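Local coordinates for protein DUTPase (PDB 4GV8) that hydrolyses dUTP to dUMP and pyrophosphate, as a trimeric jelly-roll dUTPase of a staphylococcal phage, at residues I92-I97 and G124-N129; I103-F108 and D118-Y123; N13-E18 and D28-E33; R8-N13 and D48-I53. One frame throughout, in Å; residues are numbered along the deposited sequence.

How the contacts relate
Contact 1 is wholly buried, contact 2 lies at the surface, and contacts 3 and 4 are partly buried; all but contact 2 meet a neighbouring subunit. Contacts 1 and 2 are joined through F108, whose backbone probably bonds to T125 and Q127. Contacts 3 and 4 share N13 and one water, with centres about 8 Å apart. Their chemistry differs accordingly. A single hydrogen bond from a side-chain amide and apolar packing hold contact 1, next to a magnesium ion bound by three subunits. Contact 2 pairs short strands beside an edge-to-face pair of aromatic rings. Contact 3 uses waters and an arginine stacked on phenylalanine, and contact 4 combines strand pairing with a serine–aspartate bond.

Contact 1 (I92-I97 and G124-N129); sequences IKNDAI and GTYQIN. With MG (magnesium ion), chain H.
Buried side-chain packing joins I92 and N94 at the end of strand 89-94, and A96 just after it, to G124, Y126 and I128 on a chain running nearly antiparallel but too distant for strand pairing. The one direct hydrogen bond is from N94 ND2 to G124 O, 2.7 Å, with the acceptor in the amide plane. CG of N94 stands anti to its backbone N (chi1 -178°), which carries it toward 124-129; the amide is held by bonds to G124 O and A96 N. ND2 also lies in the plane of the Y126 ring at its edge, 3.6 Å from CD2, with the amide and ring planes 79° apart. Asparagine suits the place because both ends of its amide are used: ND2 also bonds L37 O, while OD1 accepts from A96 N at 3.1 Å in an Asx turn. Glycine suits position 124, where a phi of 102° would jam a CB against the preceding carbonyl. At the other end the isoleucines meet thinly, I92 CD1 to I128 CD1 at 4.3 Å. Within the turn, D95 OD2 binds a magnesium ion at 2.5 Å together with D95 of the two neighbouring subunits, and K93 NZ forms a salt bridge with D95 OD1, 3.1 Å, from above the carboxylate plane. I92 packs on strands 35-37, 42-46 and 73-80, and Y126 on L73, its OH bonded to H72 N.

Contact 2 (I103-F108 and D118-Y123); sequences ITPGVF and DAIRQY
T104 and R121 form an antiparallel hydrogen-bonded pair, with T104 N to R121 O and R121 N to T104 O both at 2.9 Å. Next to them I103 and Q122 are a non-hydrogen-bonded pair whose side chains diverge. On one margin the branch methyl CG2 of I120 sits 3.4 Å from T104 C and 3.7 Å from I103 CD1, the two isoleucines crossing at about a right angle. At the other end the edge of F108 points at the face of Y123 in an offset edge-to-face pair, planes 78° apart, F108 CZ lying 3.8 Å from Y123 CZ. This small exposed sheet is a side extension of the jelly roll and probably belongs to the species-specific insert of this phage enzyme. Proline fits residue 105, where the chain turns a corner between strands 103-104 and 106-108, bringing V107 and F108 back over the pair. V107 CG1 lies 3.9 Å from R121 CD, the two side chains pointing the same way. R121 is extended from CG to NE, and its guanidinium has A119 CB over the centre of one face, 3.6 Å above the plane. Its NH2 donates to the syn side of D118 OD1 at 3.2 Å, tilted out of the carboxylate plane, a salt bridge. Further out, the backbone of F108 bonds to T125 and Q127.

Contact 3 (N13-E18 and D28-E33); sequences NARMPE and DIFSAE
An antiparallel pairing of E18 with D28 opens this contact, joining the short strand 18-19, outermost within its chain, to strand 26-30 of the jelly roll. E18 N bonds D28 O at 3.0 Å and D28 N bonds E18 O at 2.7 Å. Farther along, the chains separate and water fills in: one water links R15 N to F30 O, a second R15 O to F30 N, a third N13 O to S31 O. There the R15 side chain lies on F30. CG is anti to the backbone N (chi1 -179°), and the chain stays extended to NE, laying CD over the ring face, 3.7 Å from its centroid in a CH-pi contact. The guanidinium follows off-centre, stacked at 5° to the ring, a cation-pi pair. Arginine suits this surface place: its flat, extended chain covers a face of the otherwise buried ring while its charge meets E18; that bond, NH2 to OE2, is weak by angle. D28 lies beside the active site, nearest side-chain atoms about 4 Å from a magnesium ion other than that at D95 and about 5 Å from the nucleotide analogue. The second carboxylate oxygen of E18, OE1, meets F30 at its edge, 3.5 Å from CZ.

Contact 4 (R8-N13 and D48-I53); sequences RLLSEN and DVAVSI
The first torsions of S11 and D48 set OG and the carboxylate carbon CG near each other: OG of S11 stands between its backbone N and carbonyl carbon (chi1 74°), and CG of D48 is anti to its carbonyl carbon (chi1 -70°). S11 OG donates to D48 OD2 across a short 2.5 Å, meeting the carboxylate on its anti side, 29° out of its plane. The same hydroxyl accepts from N13 N at 3.1 Å, an ST turn, so a small serine both shapes the turn and ties it to the aspartate. A water adds a second donor to D48 OD2, at 2.7 Å, and also accepts from N13 ND2. The other carboxylate oxygen, OD1, bonds N87 ND2, which makes D48 a second-shell partner of a nucleotide-pocket residue. From here the backbones pair: L10 N reaches D48 O at 2.8 Å, R8 N bonds A50 O at 2.8 Å and A50 N bonds R8 O at 2.9 Å. On one face L9 and V49 lie side by side, CD2 to CG2 at 3.8 Å. On the R8–A50 face, L10 CD1 comes 4.1 Å from A50 CB; the small alanine is consistent with the packing of F153 of a neighbouring subunit on R8 and A50. The result is a two-stranded antiparallel ribbon, 4-9 with 49-52, at a subunit interface of the trimeric jelly-roll dUTPase.

Contact 1 (I92-I97 and G124-N129)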
loop_
_atom_site.group_PDB
_atom_site.type_symbol
_atom_site.label_atom_id
_atom_site.label_comp_id
_atom_site.label_asym_id
_atom_site.label_seq_id
_atom_site.Cartn_x
_atom_site.Cartn_y
_atom_site.Cartn_z
ATOM N N ILE B 92 -11.570 0.124 -2.356
ATOM C CA ILE B 92 -11.431 -1.277 -2.839
ATOM C C ILE B 92 -11.526 -1.374 -4.358
ATOM O O ILE B 92 -12.130 -0.518 -4.989
ATOM C CB ILE B 92 -12.421 -2.206 -2.103
ATOM C CG1 ILE B 92 -11.852 -3.608 -1.944
ATOM C CG2 ILE B 92 -13.836 -2.235 -2.705
ATOM C CD1 ILE B 92 -12.578 -4.359 -0.858
ATOM N N LYS B 93 -10.802 -2.350 -4.928
ATOM C CA LYS B 93 -10.860 -2.766 -6.313
ATOM C C LYS B 93 -10.875 -4.310 -6.326
ATOM O O LYS B 93 -10.157 -4.964 -5.546
ATOM C CB LYS B 93 -9.632 -2.283 -7.091
ATOM C CG LYS B 93 -9.611 -2.805 -8.521
ATOM C CD LYS B 93 -8.543 -2.151 -9.349
ATOM C CE LYS B 93 -8.584 -2.652 -10.784
ATOM N NZ LYS B 93 -7.413 -2.296 -11.633
ATOM N N ASN B 94 -11.675 -4.899 -7.202
ATOM C CA ASN B 94 -11.485 -6.298 -7.559
ATOM C C ASN B 94 -10.491 -6.296 -8.698
ATOM O O ASN B 94 -10.856 -5.909 -9.831
ATOM C CB ASN B 94 -12.824 -6.923 -7.950
ATOM C CG ASN B 94 -12.716 -8.398 -8.294
ATOM O OD1 ASN B 94 -11.616 -8.898 -8.420
ATOM N ND2 ASN B 94 -13.883 -9.073 -8.556
ATOM N N ASP B 95 -9.232 -6.669 -8.405
ATOM C CA ASP B 95 -8.174 -6.662 -9.435
ATOM C C ASP B 95 -8.038 -7.990 -10.255
ATOM O O ASP B 95 -7.048 -8.187 -11.006
ATOM C CB ASP B 95 -6.806 -6.244 -8.870
ATOM C CG ASP B 95 -5.927 -5.706 -9.946
ATOM O OD1 ASP B 95 -6.507 -5.160 -10.922
ATOM O OD2 ASP B 95 -4.704 -5.827 -9.883
ATOM N N ALA B 96 -9.030 -8.883 -10.138
ATOM C CA ALA B 96 -9.118 -10.037 -11.063
ATOM C C ALA B 96 -9.352 -9.523 -12.476
ATOM O O ALA B 96 -9.935 -8.433 -12.686
ATOM C CB ALA B 96 -10.202 -11.047 -10.666
ATOM N N ILE B 97 -8.793 -10.266 -13.438
ATOM C CA ILE B 97 -8.928 -9.967 -14.859
ATOM C C ILE B 97 -10.338 -10.419 -15.279
ATOM O O ILE B 97 -10.873 -11.416 -14.768
ATOM C CB ILE B 97 -7.826 -10.664 -15.734
ATOM C CG1 ILE B 97 -6.461 -10.025 -15.517
ATOM C CG2 ILE B 97 -8.149 -10.560 -17.225
ATOM C CD1 ILE B 97 -6.444 -8.525 -15.678
ATOM N N GLY B 124 -15.128 -14.757 -10.893
ATOM C CA GLY B 124 -14.178 -13.764 -10.339
ATOM C C GLY B 124 -14.870 -12.594 -9.617
ATOM O O GLY B 124 -14.216 -11.700 -9.035
ATOM N N THR B 125 -16.205 -12.603 -9.668
ATOM C CA THR B 125 -17.046 -11.658 -8.943
ATOM C C THR B 125 -17.060 -12.050 -7.461
ATOM O O THR B 125 -17.135 -13.251 -7.125
ATOM C CB THR B 125 -18.513 -11.669 -9.512
ATOM O OG1 THR B 125 -18.515 -11.157 -10.840
ATOM C CG2 THR B 125 -19.439 -10.833 -8.631
ATOM N N TYR B 126 -16.965 -11.039 -6.591
ATOM C CA TYR B 126 -17.088 -11.165 -5.116
ATOM C C TYR B 126 -18.379 -10.518 -4.632
ATOM O O TYR B 126 -18.841 -9.510 -5.202
ATOM C CB TYR B 126 -15.910 -10.474 -4.389
ATOM C CG TYR B 126 -14.636 -11.270 -4.533
ATOM C CD1 TYR B 126 -14.238 -12.159 -3.539
ATOM C CD2 TYR B 126 -13.899 -11.173 -5.651
ATOM C CE1 TYR B 126 -13.103 -12.905 -3.655
ATOM C CE2 TYR B 126 -12.765 -11.933 -5.830
ATOM C CZ TYR B 126 -12.372 -12.811 -4.833
ATOM O OH TYR B 126 -11.227 -13.530 -4.987
ATOM N N GLN B 127 -18.983 -11.102 -3.596
ATOM C CA GLN B 127 -19.991 -10.377 -2.841
ATOM C C GLN B 127 -19.465 -10.069 -1.409
ATOM O O GLN B 127 -19.059 -10.955 -0.644
ATOM C CB GLN B 127 -21.325 -11.103 -2.789
ATOM C CG GLN B 127 -22.429 -10.202 -2.203
ATOM C CD GLN B 127 -23.758 -10.835 -2.374
ATOM O OE1 GLN B 127 -24.150 -11.117 -3.497
ATOM N NE2 GLN B 127 -24.434 -11.151 -1.257
ATOM N N ILE B 128 -19.358 -8.780 -1.146
ATOM C CA ILE B 128 -19.013 -8.250 0.165
ATOM C C ILE B 128 -20.386 -8.064 0.841
ATOM O O ILE B 128 -21.336 -7.509 0.259
ATOM C CB ILE B 128 -18.301 -6.873 0.030
ATOM C CG1 ILE B 128 -16.945 -7.056 -0.656
ATOM C CG2 ILE B 128 -18.186 -6.134 1.368
ATOM C CD1 ILE B 128 -16.541 -5.849 -1.458
ATOM N N ASN B 129 -20.487 -8.593 2.029
ATOM C CA ASN B 129 -21.724 -8.577 2.787
ATOM C C ASN B 129 -21.570 -7.683 3.966
ATOM O O ASN B 129 -20.494 -7.606 4.600
ATOM C CB ASN B 129 -22.099 -9.988 3.213
ATOM C CG ASN B 129 -22.400 -10.857 2.021
ATOM O OD1 ASN B 129 -23.246 -10.513 1.194
ATOM N ND2 ASN B 129 -21.649 -11.922 1.869
HETATM MG MG MG H . -4.112 -5.002 -12.122
HETATM O O HOH W 1 -5.335 -6.979 -12.800
HETATM O O HOH W 2 -5.720 -4.120 -13.818
HETATM O O HOH W 3 -2.836 -5.634 -14.249
#

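Contact 2 (I103-F108 and D118-Y123)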
loop_
_atom_site.group_PDB
_atom_site.type_symbol
_atom_site.label_atom_id
_atom_site.label_comp_id
_atom_site.label_asym_id
_atom_site.label_seq_id
_atom_site.Cartn_x
_atom_site.Cartn_y
_atom_site.Cartn_z
ATOM N N ILE B 103 -19.934 -17.364 -17.021
ATOM C CA ILE B 103 -20.762 -17.155 -15.826
ATOM C C ILE B 103 -21.001 -18.461 -15.062
ATOM O O ILE B 103 -20.962 -19.546 -15.638
ATOM C CB ILE B 103 -22.102 -16.379 -16.079
ATOM C CG1 ILE B 103 -23.088 -17.209 -16.972
ATOM C CG2 ILE B 103 -21.811 -14.982 -16.649
ATOM C CD1 ILE B 103 -24.490 -16.609 -17.071
ATOM N N THR B 104 -21.225 -18.308 -13.751
ATOM C CA THR B 104 -21.401 -19.423 -12.806
ATOM C C THR B 104 -22.355 -18.990 -11.734
ATOM O O THR B 104 -22.513 -17.774 -11.469
ATOM C CB THR B 104 -20.095 -19.907 -12.133
ATOM O OG1 THR B 104 -19.472 -18.819 -11.417
ATOM C CG2 THR B 104 -19.141 -20.415 -13.199
ATOM N N PRO B 105 -23.010 -19.972 -11.101
ATOM C CA PRO B 105 -24.101 -19.589 -10.181
ATOM C C PRO B 105 -23.624 -19.071 -8.797
ATOM O O PRO B 105 -24.402 -18.421 -8.078
ATOM C CB PRO B 105 -24.950 -20.875 -10.068
ATOM C CG PRO B 105 -24.466 -21.766 -11.176
ATOM C CD PRO B 105 -23.033 -21.406 -11.435
ATOM N N GLY B 106 -22.371 -19.359 -8.440
ATOM C CA GLY B 106 -21.806 -18.873 -7.193
ATOM C C GLY B 106 -21.022 -17.569 -7.318
ATOM O O GLY B 106 -20.663 -17.155 -8.414
ATOM N N VAL B 107 -20.793 -16.930 -6.171
ATOM C CA VAL B 107 -19.932 -15.754 -6.005
ATOM C C VAL B 107 -18.917 -16.065 -4.902
ATOM O O VAL B 107 -19.174 -16.861 -4.004
ATOM C CB VAL B 107 -20.693 -14.464 -5.540
ATOM C CG1 VAL B 107 -21.492 -13.851 -6.665
ATOM C CG2 VAL B 107 -21.595 -14.733 -4.329
ATOM N N PHE B 108 -17.781 -15.392 -4.965
ATOM C CA PHE B 108 -16.786 -15.460 -3.917
ATOM C C PHE B 108 -17.114 -14.464 -2.827
ATOM O O PHE B 108 -17.652 -13.353 -3.076
ATOM C CB PHE B 108 -15.415 -15.193 -4.477
ATOM C CG PHE B 108 -14.913 -16.291 -5.396
ATOM C CD1 PHE B 108 -14.778 -16.072 -6.760
ATOM C CD2 PHE B 108 -14.576 -17.521 -4.885
ATOM C CE1 PHE B 108 -14.313 -17.090 -7.585
ATOM C CE2 PHE B 108 -14.074 -18.531 -5.699
ATOM C CZ PHE B 108 -13.959 -18.314 -7.055
ATOM N N ASP B 118 -27.841 -14.355 -6.195
ATOM C CA ASP B 118 -29.143 -13.992 -6.742
ATOM C C ASP B 118 -29.092 -13.903 -8.271
ATOM O O ASP B 118 -30.066 -13.492 -8.898
ATOM C CB ASP B 118 -29.602 -12.621 -6.158
ATOM C CG ASP B 118 -28.610 -11.449 -6.460
ATOM O OD1 ASP B 118 -27.442 -11.684 -6.829
ATOM O OD2 ASP B 118 -29.001 -10.263 -6.323
ATOM N N ALA B 119 -27.932 -14.221 -8.866
ATOM C CA ALA B 119 -27.746 -14.120 -10.304
ATOM C C ALA B 119 -26.690 -15.125 -10.704
ATOM O O ALA B 119 -25.947 -15.616 -9.850
ATOM C CB ALA B 119 -27.333 -12.717 -10.680
ATOM N N ILE B 120 -26.641 -15.462 -11.991
ATOM C CA ILE B 120 -25.525 -16.268 -12.523
ATOM C C ILE B 120 -24.539 -15.255 -13.041
ATOM O O ILE B 120 -24.810 -14.544 -14.025
ATOM C CB ILE B 120 -25.992 -17.289 -13.564
ATOM C CG1 ILE B 120 -27.250 -18.037 -13.016
ATOM C CG2 ILE B 120 -24.895 -18.288 -13.829
ATOM C CD1 ILE B 120 -28.014 -18.834 -14.053
ATOM N N ARG B 121 -23.436 -15.122 -12.307
ATOM C CA ARG B 121 -22.551 -13.967 -12.418
ATOM C C ARG B 121 -21.212 -14.381 -12.990
ATOM O O ARG B 121 -20.815 -15.540 -12.893
ATOM C CB ARG B 121 -22.299 -13.304 -11.050
ATOM C CG ARG B 121 -23.521 -12.687 -10.453
ATOM C CD ARG B 121 -23.214 -11.638 -9.419
ATOM N NE ARG B 121 -24.446 -11.020 -8.930
ATOM C CZ ARG B 121 -25.123 -10.048 -9.542
ATOM N NH1 ARG B 121 -24.713 -9.517 -10.708
ATOM N NH2 ARG B 121 -26.250 -9.608 -8.972
ATOM N N GLN B 122 -20.545 -13.407 -13.611
ATOM C CA GLN B 122 -19.229 -13.597 -14.178
ATOM C C GLN B 122 -18.226 -14.128 -13.108
ATOM O O GLN B 122 -18.129 -13.595 -11.989
ATOM C CB GLN B 122 -18.692 -12.271 -14.728
ATOM C CG GLN B 122 -19.428 -11.689 -15.918
ATOM C CD GLN B 122 -18.770 -10.433 -16.468
ATOM O OE1 GLN B 122 -17.582 -10.160 -16.208
ATOM N NE2 GLN B 122 -19.529 -9.678 -17.270
ATOM N N TYR B 123 -17.441 -15.129 -13.513
ATOM C CA TYR B 123 -16.508 -15.816 -12.642
ATOM C C TYR B 123 -15.443 -14.791 -12.195
ATOM O O TYR B 123 -14.952 -14.011 -13.018
ATOM C CB TYR B 123 -15.872 -17.071 -13.383
ATOM C CG TYR B 123 -15.014 -17.949 -12.451
ATOM C CD1 TYR B 123 -15.607 -18.888 -11.597
ATOM C CD2 TYR B 123 -13.637 -17.776 -12.349
ATOM C CE1 TYR B 123 -14.848 -19.666 -10.708
ATOM C CE2 TYR B 123 -12.856 -18.547 -11.461
ATOM C CZ TYR B 123 -13.467 -19.499 -10.646
ATOM O OH TYR B 123 -12.719 -20.279 -9.775
#

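Contact 3 (N13-E18 and D28-E33)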
loop_
_atom_site.group_PDB
_atom_site.type_symbol
_atom_site.label_atom_id
_atom_site.label_comp_id
_atom_site.label_asym_id
_atom_site.label_seq_id
_atom_site.Cartn_x
_atom_site.Cartn_y
_atom_site.Cartn_z
ATOM N N ASN B 13 -26.579 -0.537 10.692
ATOM C CA ASN B 13 -25.695 -1.482 9.948
ATOM C C ASN B 13 -24.214 -1.454 10.421
ATOM O O ASN B 13 -23.402 -2.292 10.006
ATOM C CB ASN B 13 -25.789 -1.175 8.448
ATOM C CG ASN B 13 -27.216 -1.387 7.882
ATOM O OD1 ASN B 13 -27.946 -2.259 8.340
ATOM N ND2 ASN B 13 -27.604 -0.575 6.898
ATOM N N ALA B 14 -23.891 -0.494 11.294
ATOM C CA ALA B 14 -22.518 -0.273 11.800
ATOM C C ALA B 14 -22.175 -1.198 12.961
ATOM O O ALA B 14 -23.026 -1.752 13.635
ATOM C CB ALA B 14 -22.304 1.174 12.203
ATOM N N ARG B 15 -20.891 -1.379 13.182
ATOM C CA ARG B 15 -20.468 -2.253 14.243
ATOM C C ARG B 15 -19.208 -1.705 14.809
ATOM O O ARG B 15 -18.313 -1.300 14.049
ATOM C CB ARG B 15 -20.179 -3.644 13.730
ATOM C CG ARG B 15 -19.755 -4.556 14.863
ATOM C CD ARG B 15 -19.636 -5.973 14.380
ATOM N NE ARG B 15 -18.945 -6.778 15.377
ATOM C CZ ARG B 15 -18.736 -8.090 15.268
ATOM N NH1 ARG B 15 -19.171 -8.773 14.199
ATOM N NH2 ARG B 15 -18.082 -8.723 16.233
ATOM N N MET B 16 -19.136 -1.710 16.135
ATOM C CA MET B 16 -17.956 -1.247 16.837
ATOM C C MET B 16 -16.734 -1.986 16.283
ATOM O O MET B 16 -16.735 -3.221 16.214
ATOM C CB MET B 16 -18.095 -1.500 18.370
ATOM C CG MET B 16 -18.784 -0.369 19.104
ATOM S SD MET B 16 -18.085 1.291 18.886
ATOM C CE MET B 16 -16.821 1.297 20.167
ATOM N N PRO B 17 -15.710 -1.240 15.837
ATOM C CA PRO B 17 -14.445 -1.924 15.527
ATOM C C PRO B 17 -13.940 -2.795 16.688
ATOM O O PRO B 17 -14.360 -2.644 17.829
ATOM C CB PRO B 17 -13.477 -0.780 15.298
ATOM C CG PRO B 17 -14.350 0.338 14.834
ATOM C CD PRO B 17 -15.613 0.219 15.627
ATOM N N GLU B 18 -13.022 -3.693 16.380
ATOM C CA GLU B 18 -12.720 -4.812 17.270
ATOM C C GLU B 18 -11.268 -5.232 17.151
ATOM O O GLU B 18 -10.798 -5.555 16.060
ATOM C CB GLU B 18 -13.580 -5.984 16.825
ATOM C CG GLU B 18 -14.151 -6.848 17.916
ATOM C CD GLU B 18 -14.913 -8.007 17.305
ATOM O OE1 GLU B 18 -14.477 -8.531 16.243
ATOM O OE2 GLU B 18 -15.955 -8.384 17.879
ATOM N N ASP B 28 -10.198 -4.206 13.849
ATOM C CA ASP B 28 -10.887 -4.728 12.703
ATOM C C ASP B 28 -12.148 -3.936 12.448
ATOM O O ASP B 28 -12.856 -3.520 13.348
ATOM C CB ASP B 28 -11.146 -6.213 12.866
ATOM C CG ASP B 28 -9.875 -7.044 12.713
ATOM O OD1 ASP B 28 -9.025 -6.744 11.820
ATOM O OD2 ASP B 28 -9.753 -8.024 13.456
ATOM N N ILE B 29 -12.360 -3.681 11.171
ATOM C CA ILE B 29 -13.376 -2.779 10.689
ATOM C C ILE B 29 -14.323 -3.606 9.809
ATOM O O ILE B 29 -13.862 -4.417 8.984
ATOM C CB ILE B 29 -12.754 -1.644 9.843
ATOM C CG1 ILE B 29 -11.813 -0.779 10.668
ATOM C CG2 ILE B 29 -13.841 -0.780 9.254
ATOM C CD1 ILE B 29 -12.556 0.206 11.581
ATOM N N PHE B 30 -15.632 -3.336 9.959
ATOM C CA PHE B 30 -16.695 -4.115 9.317
ATOM C C PHE B 30 -17.433 -3.322 8.266
ATOM O O PHE B 30 -17.654 -2.131 8.418
ATOM C CB PHE B 30 -17.691 -4.672 10.355
ATOM C CG PHE B 30 -17.046 -5.449 11.464
ATOM C CD1 PHE B 30 -16.961 -6.821 11.403
ATOM C CD2 PHE B 30 -16.531 -4.791 12.575
ATOM C CE1 PHE B 30 -16.359 -7.536 12.403
ATOM C CE2 PHE B 30 -15.902 -5.502 13.584
ATOM C CZ PHE B 30 -15.809 -6.871 13.498
ATOM N N SER B 31 -17.831 -4.013 7.199
ATOM C CA SER B 31 -18.644 -3.412 6.161
ATOM C C SER B 31 -20.070 -3.111 6.686
ATOM O O SER B 31 -20.660 -3.934 7.356
ATOM C CB SER B 31 -18.734 -4.339 4.939
ATOM O OG SER B 31 -19.481 -3.720 3.913
ATOM N N ALA B 32 -20.580 -1.920 6.380
ATOM C CA ALA B 32 -21.958 -1.574 6.624
ATOM C C ALA B 32 -22.784 -1.801 5.359
ATOM O O ALA B 32 -23.952 -1.441 5.351
ATOM C CB ALA B 32 -22.071 -0.118 7.046
ATOM N N GLU B 33 -22.174 -2.362 4.305
ATOM C CA GLU B 33 -22.876 -2.566 3.027
ATOM C C GLU B 33 -22.651 -3.917 2.383
ATOM O O GLU B 33 -21.594 -4.566 2.579
ATOM C CB GLU B 33 -22.672 -1.406 2.001
ATOM C CG GLU B 33 -21.293 -1.142 1.445
ATOM C CD GLU B 33 -21.277 -0.051 0.356
ATOM O OE1 GLU B 33 -21.473 -0.376 -0.863
ATOM O OE2 GLU B 33 -21.028 1.138 0.707
HETATM O O HOH W 4 -20.983 -3.738 10.120
HETATM O O HOH W 5 -25.236 1.142 5.464
HETATM O O HOH W 6 -19.249 -1.059 10.637
HETATM O O HOH W 7 -16.559 -1.436 11.802
#

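Contact 4 (R8-N13 and D48-I53)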
loop_
_atom_site.group_PDB
_atom_site.type_symbol
_atom_site.label_atom_id
_atom_site.label_comp_id
_atom_site.label_asym_id
_atom_site.label_seq_id
_atom_site.Cartn_x
_atom_site.Cartn_y
_atom_site.Cartn_z
ATOM N N ARG B 8 -18.182 6.909 16.836
ATOM C CA ARG B 8 -19.633 7.022 16.568
ATOM C C ARG B 8 -20.065 5.977 15.555
ATOM O O ARG B 8 -19.434 5.863 14.508
ATOM C CB ARG B 8 -20.001 8.413 16.003
ATOM C CG ARG B 8 -20.130 9.482 17.051
ATOM C CD ARG B 8 -20.413 10.865 16.504
ATOM N NE ARG B 8 -21.515 10.878 15.555
ATOM C CZ ARG B 8 -21.453 11.414 14.337
ATOM N NH1 ARG B 8 -20.345 12.037 13.870
ATOM N NH2 ARG B 8 -22.505 11.333 13.569
ATOM N N LEU B 9 -21.126 5.219 15.871
ATOM C CA LEU B 9 -21.782 4.348 14.931
ATOM C C LEU B 9 -22.848 5.190 14.227
ATOM O O LEU B 9 -23.611 5.901 14.886
ATOM C CB LEU B 9 -22.338 3.110 15.651
ATOM C CG LEU B 9 -21.351 2.249 16.466
ATOM C CD1 LEU B 9 -22.051 0.981 16.945
ATOM C CD2 LEU B 9 -20.091 1.864 15.665
ATOM N N LEU B 10 -22.873 5.171 12.897
ATOM C CA LEU B 10 -23.727 6.133 12.122
ATOM C C LEU B 10 -24.996 5.501 11.582
ATOM O O LEU B 10 -25.882 6.185 11.052
ATOM C CB LEU B 10 -22.947 6.833 10.994
ATOM C CG LEU B 10 -21.583 7.475 11.436
ATOM C CD1 LEU B 10 -20.680 7.811 10.222
ATOM C CD2 LEU B 10 -21.784 8.680 12.363
ATOM N N SER B 11 -25.109 4.192 11.728
ATOM C CA SER B 11 -26.356 3.521 11.417
ATOM C C SER B 11 -26.504 2.243 12.218
ATOM O O SER B 11 -25.606 1.853 12.993
ATOM C CB SER B 11 -26.476 3.231 9.907
ATOM O OG SER B 11 -25.633 2.161 9.521
ATOM N N GLU B 12 -27.668 1.628 12.002
ATOM C CA GLU B 12 -28.003 0.310 12.514
ATOM C C GLU B 12 -27.131 -0.801 11.888
ATOM O O GLU B 12 -27.002 -1.861 12.486
ATOM C CB GLU B 12 -29.512 0.000 12.301
ATOM C CG GLU B 12 -29.984 -0.111 10.838
ATOM C CD GLU B 12 -31.474 -0.496 10.682
ATOM O OE1 GLU B 12 -32.250 -0.588 11.675
ATOM O OE2 GLU B 12 -31.880 -0.704 9.520
ATOM N N ASN B 13 -26.579 -0.537 10.692
ATOM C CA ASN B 13 -25.695 -1.482 9.948
ATOM C C ASN B 13 -24.214 -1.454 10.421
ATOM O O ASN B 13 -23.402 -2.292 10.006
ATOM C CB ASN B 13 -25.789 -1.175 8.448
ATOM C CG ASN B 13 -27.216 -1.387 7.882
ATOM O OD1 ASN B 13 -27.946 -2.259 8.340
ATOM N ND2 ASN B 13 -27.604 -0.575 6.898
ATOM N N ASP B 48 -20.037 2.797 7.998
ATOM C CA ASP B 48 -20.929 3.574 8.885
ATOM C C ASP B 48 -20.326 3.801 10.297
ATOM O O ASP B 48 -20.996 3.752 11.340
ATOM C CB ASP B 48 -22.351 2.942 8.924
ATOM C CG ASP B 48 -23.104 3.122 7.625
ATOM O OD1 ASP B 48 -22.655 3.873 6.716
ATOM O OD2 ASP B 48 -24.186 2.556 7.501
ATOM N N VAL B 49 -19.044 4.105 10.316
ATOM C CA VAL B 49 -18.339 4.377 11.574
ATOM C C VAL B 49 -17.563 5.690 11.386
ATOM O O VAL B 49 -16.919 5.873 10.353
ATOM C CB VAL B 49 -17.426 3.186 11.972
ATOM C CG1 VAL B 49 -16.484 3.549 13.113
ATOM C CG2 VAL B 49 -18.274 1.962 12.309
ATOM N N ALA B 50 -17.688 6.617 12.344
ATOM C CA ALA B 50 -16.764 7.761 12.473
ATOM C C ALA B 50 -15.890 7.576 13.751
ATOM O O ALA B 50 -16.305 6.986 14.750
ATOM C CB ALA B 50 -17.506 9.098 12.493
ATOM N N VAL B 51 -14.642 8.032 13.674
ATOM C CA VAL B 51 -13.756 8.045 14.840
ATOM C C VAL B 51 -13.282 9.501 14.994
ATOM O O VAL B 51 -13.425 10.300 14.059
ATOM C CB VAL B 51 -12.574 7.036 14.679
ATOM C CG1 VAL B 51 -13.086 5.584 14.586
ATOM C CG2 VAL B 51 -11.711 7.411 13.466
ATOM N N SER B 52 -12.758 9.855 16.167
ATOM C CA SER B 52 -12.074 11.126 16.385
ATOM C C SER B 52 -10.632 10.841 16.848
ATOM O O SER B 52 -10.356 10.702 18.052
ATOM C CB SER B 52 -12.783 11.997 17.423
ATOM O OG SER B 52 -12.240 13.301 17.426
ATOM N N ILE B 53 -9.735 10.739 15.873
ATOM C CA ILE B 53 -8.302 10.556 16.124
ATOM C C ILE B 53 -7.762 11.896 16.625
ATOM O O ILE B 53 -8.026 12.978 16.036
ATOM C CB ILE B 53 -7.565 10.091 14.836
ATOM C CG1 ILE B 53 -8.108 8.695 14.429
ATOM C CG2 ILE B 53 -6.018 10.048 14.993
ATOM C CD1 ILE B 53 -7.817 8.313 12.998
HETATM O O HOH W 5 -25.236 1.142 5.464
#